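Local coordinates for protein putative HAD family hydrolase (Streptomyces avermitilis, PDB 3MMZ) that forms the HAD-type hydrolase domain of a longer protein that probably also makes CMP-activated sialic acid from CTP and an N-acylneuraminate, with magnesium as cofactor, at residues L29-S32 with D33-F37; A130-V133 with V134-A137. One frame throughout, in Å; residues are numbered along the deposited sequence.

Contact 1: residues L29-S32 with D33-F37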
ATOM      1  N   LEU D  29      21.738   7.193   5.337  1.00 10.84           N
ATOM      2  CA  LEU D  29      21.541   7.889   6.589  1.00 11.26           C
ATOM      3  C   LEU D  29      22.806   8.692   6.898  1.00 11.96           C
ATOM      4  O   LEU D  29      23.918   8.156   6.867  1.00 11.61           O
ATOM      5  CB  LEU D  29      21.232   6.909   7.716  1.00 12.05           C
ATOM      6  CG  LEU D  29      20.831   7.574   9.032  1.00 14.74           C
ATOM      7  CD1 LEU D  29      19.334   7.875   9.075  1.00 13.35           C
ATOM      8  CD2 LEU D  29      21.215   6.667  10.188  1.00 13.71           C
ATOM      9  N   ILE D  30      22.631   9.982   7.172  1.00 12.31           N
ATOM     10  CA  ILE D  30      23.755  10.867   7.459  1.00 13.38           C
ATOM     11  C   ILE D  30      23.537  11.534   8.809  1.00 14.15           C
ATOM     12  O   ILE D  30      22.404  11.889   9.149  1.00 13.72           O
ATOM     13  CB  ILE D  30      23.953  11.935   6.356  1.00 13.85           C
ATOM     14  CG1 ILE D  30      22.724  12.844   6.238  1.00 10.43           C
ATOM     15  CG2 ILE D  30      24.249  11.256   5.011  1.00 11.54           C
ATOM     16  CD1 ILE D  30      22.962  14.113   5.409  1.00 14.81           C
ATOM     17  N   ASP D  31      24.608  11.691   9.578  1.00 15.72           N
ATOM     18  CA  ASP D  31      24.490  12.367  10.864  1.00 18.39           C
ATOM     19  C   ASP D  31      25.007  13.799  10.828  1.00 19.01           C
ATOM     20  O   ASP D  31      25.484  14.279   9.789  1.00 18.11           O
ATOM     21  CB  ASP D  31      25.131  11.551  11.998  1.00 20.35           C
ATOM     22  CG  ASP D  31      26.660  11.550  11.966  1.00 18.69           C
ATOM     23  OD1 ASP D  31      27.287  12.279  11.174  1.00 21.12           O
ATOM     24  OD2 ASP D  31      27.240  10.781  12.761  1.00 22.13           O
ATOM     25  N   SER D  32      24.903  14.464  11.980  1.00 20.86           N
ATOM     26  CA  SER D  32      25.316  15.845  12.161  1.00 22.76           C
ATOM     27  C   SER D  32      26.738  16.126  11.657  1.00 24.27           C
ATOM     28  O   SER D  32      27.027  17.246  11.253  1.00 24.64           O
ATOM     29  CB  SER D  32      25.194  16.246  13.645  1.00 22.95           C
ATOM     30  OG  SER D  32      23.902  15.951  14.171  1.00 25.22           O
ATOM     31  N   ASP D  33      27.611  15.113  11.687  1.00 24.81           N
ATOM     32  CA  ASP D  33      29.013  15.267  11.268  1.00 24.89           C
ATOM     33  C   ASP D  33      29.369  14.710   9.890  1.00 23.78           C
ATOM     34  O   ASP D  33      30.543  14.686   9.516  1.00 23.78           O
ATOM     35  CB  ASP D  33      29.956  14.670  12.315  1.00 26.50           C
ATOM     36  CG  ASP D  33      30.343  15.666  13.376  1.00 34.63           C
ATOM     37  OD1 ASP D  33      30.997  16.684  13.044  1.00 27.37           O
ATOM     38  OD2 ASP D  33      29.990  15.426  14.544  1.00 27.45           O
ATOM     39  N   GLY D  34      28.369  14.256   9.138  1.00 22.35           N
ATOM     40  CA  GLY D  34      28.612  13.766   7.793  1.00 21.37           C
ATOM     41  C   GLY D  34      28.921  12.284   7.671  1.00 20.33           C
ATOM     42  O   GLY D  34      29.167  11.803   6.561  1.00 20.57           O
ATOM     43  N   ARG D  35      28.910  11.557   8.790  1.00 19.48           N
ATOM     44  CA  ARG D  35      29.030  10.094   8.744  1.00 19.23           C
ATOM     45  C   ARG D  35      27.857   9.520   7.964  1.00 17.60           C
ATOM     46  O   ARG D  35      26.725   9.967   8.137  1.00 16.86           O
ATOM     47  CB  ARG D  35      29.047   9.480  10.145  1.00 20.63           C
ATOM     48  CG  ARG D  35      30.409   9.479  10.816  1.00 34.71           C
ATOM     49  CD  ARG D  35      30.502   8.388  11.883  1.00 23.38           C
ATOM     50  NE  ARG D  35      30.654   7.040  11.324  1.00 34.49           N
ATOM     51  CZ  ARG D  35      31.312   6.052  11.934  1.00 25.30           C
ATOM     52  NH1 ARG D  35      31.890   6.265  13.111  1.00 34.52           N
ATOM     53  NH2 ARG D  35      31.415   4.854  11.367  1.00 34.59           N
ATOM     54  N   GLU D  36      28.145   8.543   7.105  1.00 16.60           N
ATOM     55  CA  GLU D  36      27.131   7.891   6.282  1.00 16.05           C
ATOM     56  C   GLU D  36      26.868   6.452   6.739  1.00 14.32           C
ATOM     57  O   GLU D  36      27.801   5.724   7.103  1.00 13.73           O
ATOM     58  CB  GLU D  36      27.558   7.904   4.812  1.00 17.66           C
ATOM     59  CG  GLU D  36      27.684   9.308   4.214  1.00 33.09           C
ATOM     60  CD  GLU D  36      28.106   9.314   2.748  1.00 19.48           C
ATOM     61  OE1 GLU D  36      28.003   8.270   2.065  1.00 33.51           O
ATOM     62  OE2 GLU D  36      28.527  10.390   2.266  1.00 33.69           O
ATOM     63  N   PHE D  37      25.591   6.076   6.752  1.00 12.69           N
ATOM     64  CA  PHE D  37      25.161   4.717   7.062  1.00 13.44           C
ATOM     65  C   PHE D  37      24.224   4.278   5.936  1.00 13.09           C
ATOM     66  O   PHE D  37      23.567   5.118   5.315  1.00 12.88           O
ATOM     67  CB  PHE D  37      24.420   4.664   8.404  1.00 14.51           C
ATOM     68  CG  PHE D  37      25.144   5.356   9.542  1.00 15.87           C
ATOM     69  CD1 PHE D  37      25.198   6.749   9.616  1.00 15.37           C
ATOM     70  CD2 PHE D  37      25.759   4.613  10.538  1.00 15.83           C
ATOM     71  CE1 PHE D  37      25.876   7.397  10.666  1.00 16.15           C
ATOM     72  CE2 PHE D  37      26.434   5.248  11.607  1.00 16.09           C
ATOM     73  CZ  PHE D  37      26.495   6.637  11.662  1.00 16.23           C
TER
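Leu29 and Phe37 face each other as a hydrogen-bonded pair near the end of the beta hairpin of strands 27-31 and 36-41. Phe37 N gives its hydrogen to Leu29 O at 2.7 Å, and Leu29 N returns a bond to Phe37 O. The same Leu29 O lies in the plane of the phenyl ring at its edge, 3.3 Å from Phe37 CD1, while Leu29 CD2 reaches that ring atom from its own strand at 4.0 Å. Ile30 and Glu36 form the next, non-hydrogen-bonded pair, with Ile30 CG2 against Glu36 CG. The chain then reverses through a type I turn from Asp31 to Gly34 with a G1 beta bulge: Gly34 N bonds to Asp31 O at 3.0 Å, and Asp31 N to Arg35 O. Gly34 has a positive phi (90°), where a CB would jam against the preceding carbonyl. Asp31 CG stands between its backbone N and carbonyl carbon (chi1 73°), turning the carboxylate inward, where OD1 accepts from Asp33 N at 2.9 Å (an Asx turn) and from Arg35 N at 3.0 Å. The two donors come from opposite faces of the carboxylate, which should resist its rotation. The Arg35 guanidinium makes a salt bridge to Asp31 of a third subunit, whereas Asp33 and Glu36 form salt bridges with Arg35 and Lys75 of a second, whose strand extends the sheet beside Leu29-Asp31.

Contact 2: residues A130-V133 with V134-A137. With CA (calcium ion), chain F.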
ATOM      1  N   ALA D 130      14.411  -0.435  -9.966  1.00 13.54           N
ATOM      2  CA  ALA D 130      15.364   0.143 -10.913  1.00 13.51           C
ATOM      3  C   ALA D 130      14.734   1.252 -11.753  1.00 14.05           C
ATOM      4  O   ALA D 130      13.518   1.286 -11.954  1.00 13.79           O
ATOM      5  CB  ALA D 130      15.976  -0.941 -11.826  1.00 13.32           C
ATOM      6  N   HIS D 131      15.576   2.168 -12.219  1.00 14.58           N
ATOM      7  CA  HIS D 131      15.198   3.173 -13.217  1.00 15.52           C
ATOM      8  C   HIS D 131      14.447   2.499 -14.385  1.00 15.18           C
ATOM      9  O   HIS D 131      14.759   1.369 -14.778  1.00 14.15           O
ATOM     10  CB  HIS D 131      16.476   3.872 -13.709  1.00 17.55           C
ATOM     11  CG  HIS D 131      16.240   5.019 -14.650  1.00 20.43           C
ATOM     12  ND1 HIS D 131      16.416   6.337 -14.281  1.00 20.06           N
ATOM     13  CD2 HIS D 131      15.873   5.043 -15.956  1.00 19.24           C
ATOM     14  CE1 HIS D 131      16.159   7.124 -15.312  1.00 19.38           C
ATOM     15  NE2 HIS D 131      15.828   6.361 -16.342  1.00 21.39           N
ATOM     16  N   ASP D 132      13.443   3.188 -14.930  1.00 15.72           N
ATOM     17  CA  ASP D 132      12.592   2.593 -15.971  1.00 17.63           C
ATOM     18  C   ASP D 132      13.343   1.924 -17.126  1.00 15.98           C
ATOM     19  O   ASP D 132      13.013   0.799 -17.506  1.00 15.22           O
ATOM     20  CB  ASP D 132      11.600   3.628 -16.511  1.00 21.30           C
ATOM     21  CG  ASP D 132      10.523   3.969 -15.513  1.00 22.40           C
ATOM     22  OD1 ASP D 132      10.293   3.167 -14.583  1.00 24.10           O
ATOM     23  OD2 ASP D 132       9.886   5.034 -15.661  1.00 24.32           O
ATOM     24  N   VAL D 133      14.358   2.598 -17.670  1.00 15.17           N
ATOM     25  CA  VAL D 133      15.125   2.042 -18.805  1.00 14.38           C
ATOM     26  C   VAL D 133      15.925   0.795 -18.416  1.00 13.19           C
ATOM     27  O   VAL D 133      16.168  -0.086 -19.239  1.00 12.66           O
ATOM     28  CB  VAL D 133      16.043   3.094 -19.498  1.00 15.00           C
ATOM     29  CG1 VAL D 133      15.219   4.286 -19.989  1.00 22.57           C
ATOM     30  CG2 VAL D 133      17.158   3.545 -18.578  1.00 22.61           C
ATOM     31  N   VAL D 134      16.313   0.727 -17.145  1.00 12.58           N
ATOM     32  CA  VAL D 134      17.083  -0.397 -16.617  1.00 11.88           C
ATOM     33  C   VAL D 134      16.193  -1.639 -16.486  1.00 11.71           C
ATOM     34  O   VAL D 134      16.606  -2.745 -16.830  1.00 11.86           O
ATOM     35  CB  VAL D 134      17.743  -0.030 -15.258  1.00 11.86           C
ATOM     36  CG1 VAL D 134      18.532  -1.213 -14.672  1.00 13.00           C
ATOM     37  CG2 VAL D 134      18.656   1.183 -15.421  1.00 13.44           C
ATOM     38  N   ARG D 135      14.967  -1.455 -15.997  1.00 12.48           N
ATOM     39  CA  ARG D 135      14.002  -2.562 -15.947  1.00 13.29           C
ATOM     40  C   ARG D 135      13.793  -3.160 -17.328  1.00 11.52           C
ATOM     41  O   ARG D 135      13.808  -4.384 -17.496  1.00 11.22           O
ATOM     42  CB  ARG D 135      12.666  -2.085 -15.385  1.00 15.95           C
ATOM     43  CG  ARG D 135      12.656  -1.883 -13.897  1.00 26.07           C
ATOM     44  CD  ARG D 135      11.583  -0.885 -13.516  1.00 21.93           C
ATOM     45  NE  ARG D 135      10.212  -1.390 -13.518  1.00 26.73           N
ATOM     46  CZ  ARG D 135       9.224  -0.925 -14.293  1.00 25.17           C
ATOM     47  NH1 ARG D 135       9.452   0.049 -15.181  1.00 27.64           N
ATOM     48  NH2 ARG D 135       7.991  -1.434 -14.178  1.00 27.36           N
ATOM     49  N   GLY D 136      13.649  -2.296 -18.329  1.00 10.78           N
ATOM     50  CA  GLY D 136      13.499  -2.758 -19.718  1.00 10.16           C
ATOM     51  C   GLY D 136      14.718  -3.518 -20.231  1.00  9.80           C
ATOM     52  O   GLY D 136      14.592  -4.604 -20.796  1.00  9.04           O
ATOM     53  N   ALA D 137      15.901  -2.939 -20.020  1.00 10.56           N
ATOM     54  CA  ALA D 137      17.168  -3.478 -20.527  1.00 11.16           C
ATOM     55  C   ALA D 137      17.545  -4.840 -19.957  1.00 11.00           C
ATOM     56  O   ALA D 137      18.257  -5.609 -20.595  1.00 11.10           O
ATOM     57  CB  ALA D 137      18.296  -2.479 -20.261  1.00 11.53           C
TER
HETATM   58 CA    CA F 501      14.061  -6.946 -20.956  1.00 10.33          CA
HETATM   59  O   HOH W   1      12.867  -6.332 -19.045  1.00 10.27           O
HETATM   60  O   HOH W   2      14.817  -8.901 -22.357  1.00 14.24           O
HETATM   61  O   HOH W   3      15.447  -6.341 -22.999  1.00 13.46           O
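Asp132 and Arg135 run alongside each other in the same direction, with a salt bridge of 3.3 Å from Asp132 OD1 to Arg135 NH1. The bend of the arginine at chi3 (77°) brings its guanidinium beside the carboxylate, the two planes 55° apart. The grip continues across the interface, where Arg135 NH1 and NH2 bond to the carbonyls of Val141 and Thr142 of a fourth subunit. Replacing Arg135 by alanine would probably leave Asp132 without its charge partner and the Val141 and Thr142 carbonyls of the neighbour without these donors. One residue on, Gly136 O binds a calcium ion at 2.4 Å; three waters, Ala138 O, and Gly136 O and Ala138 O of the fourth subunit complete the shell, so the metal ties two chains together. Water 1 of that shell also donates to Arg135 O, at 2.7 Å. Asp132, Arg135 and Gly136 belong to the short helix 132-137, which links strands 123-126 and 140-141 as a beta-alpha-beta unit of the HAD Rossmann-like core. His131 is its N-cap residue, and its carbonyl starts the helical bonding: Arg135 N meets His131 O at 3.1 Å, and Val134 N adds a weak bond. Gly136 N to Asp132 O and Ala137 N to Val133 O follow in the same i to i+4 pattern. Arg135 CD passes Ala130 O at 3.3 Å. Val134 makes the apolar contacts with both branches: CG1, anti to the backbone N (chi1 179°), rests on Ala130 CB at 3.8 Å, and CG2 on His131 CB at 3.9 Å. Beyond them, Val134 and Ala137 touch Phe118 of helix 115-120, and Val133 touches Leu115.

Contact 1 comes first along the chain and contact 2 about a hundred residues later; their centres are 30 Å apart and their nearest atoms about 19 Å, so they do not touch. The first is the tip of the two-stranded hairpin that reaches out from the core, the second a helix that connects strands 123-126 and 140-141 of the six-stranded parallel sheet. The calcium ion held by Asp18, Asp20 and Asn110 lies about 13 Å from the Glu36 side chain and about 9 Å from that of Ala130. Both contacts serve assembly: residues 29-37 meet a second and a third subunit, and residues 130-137 share the other calcium with a fourth.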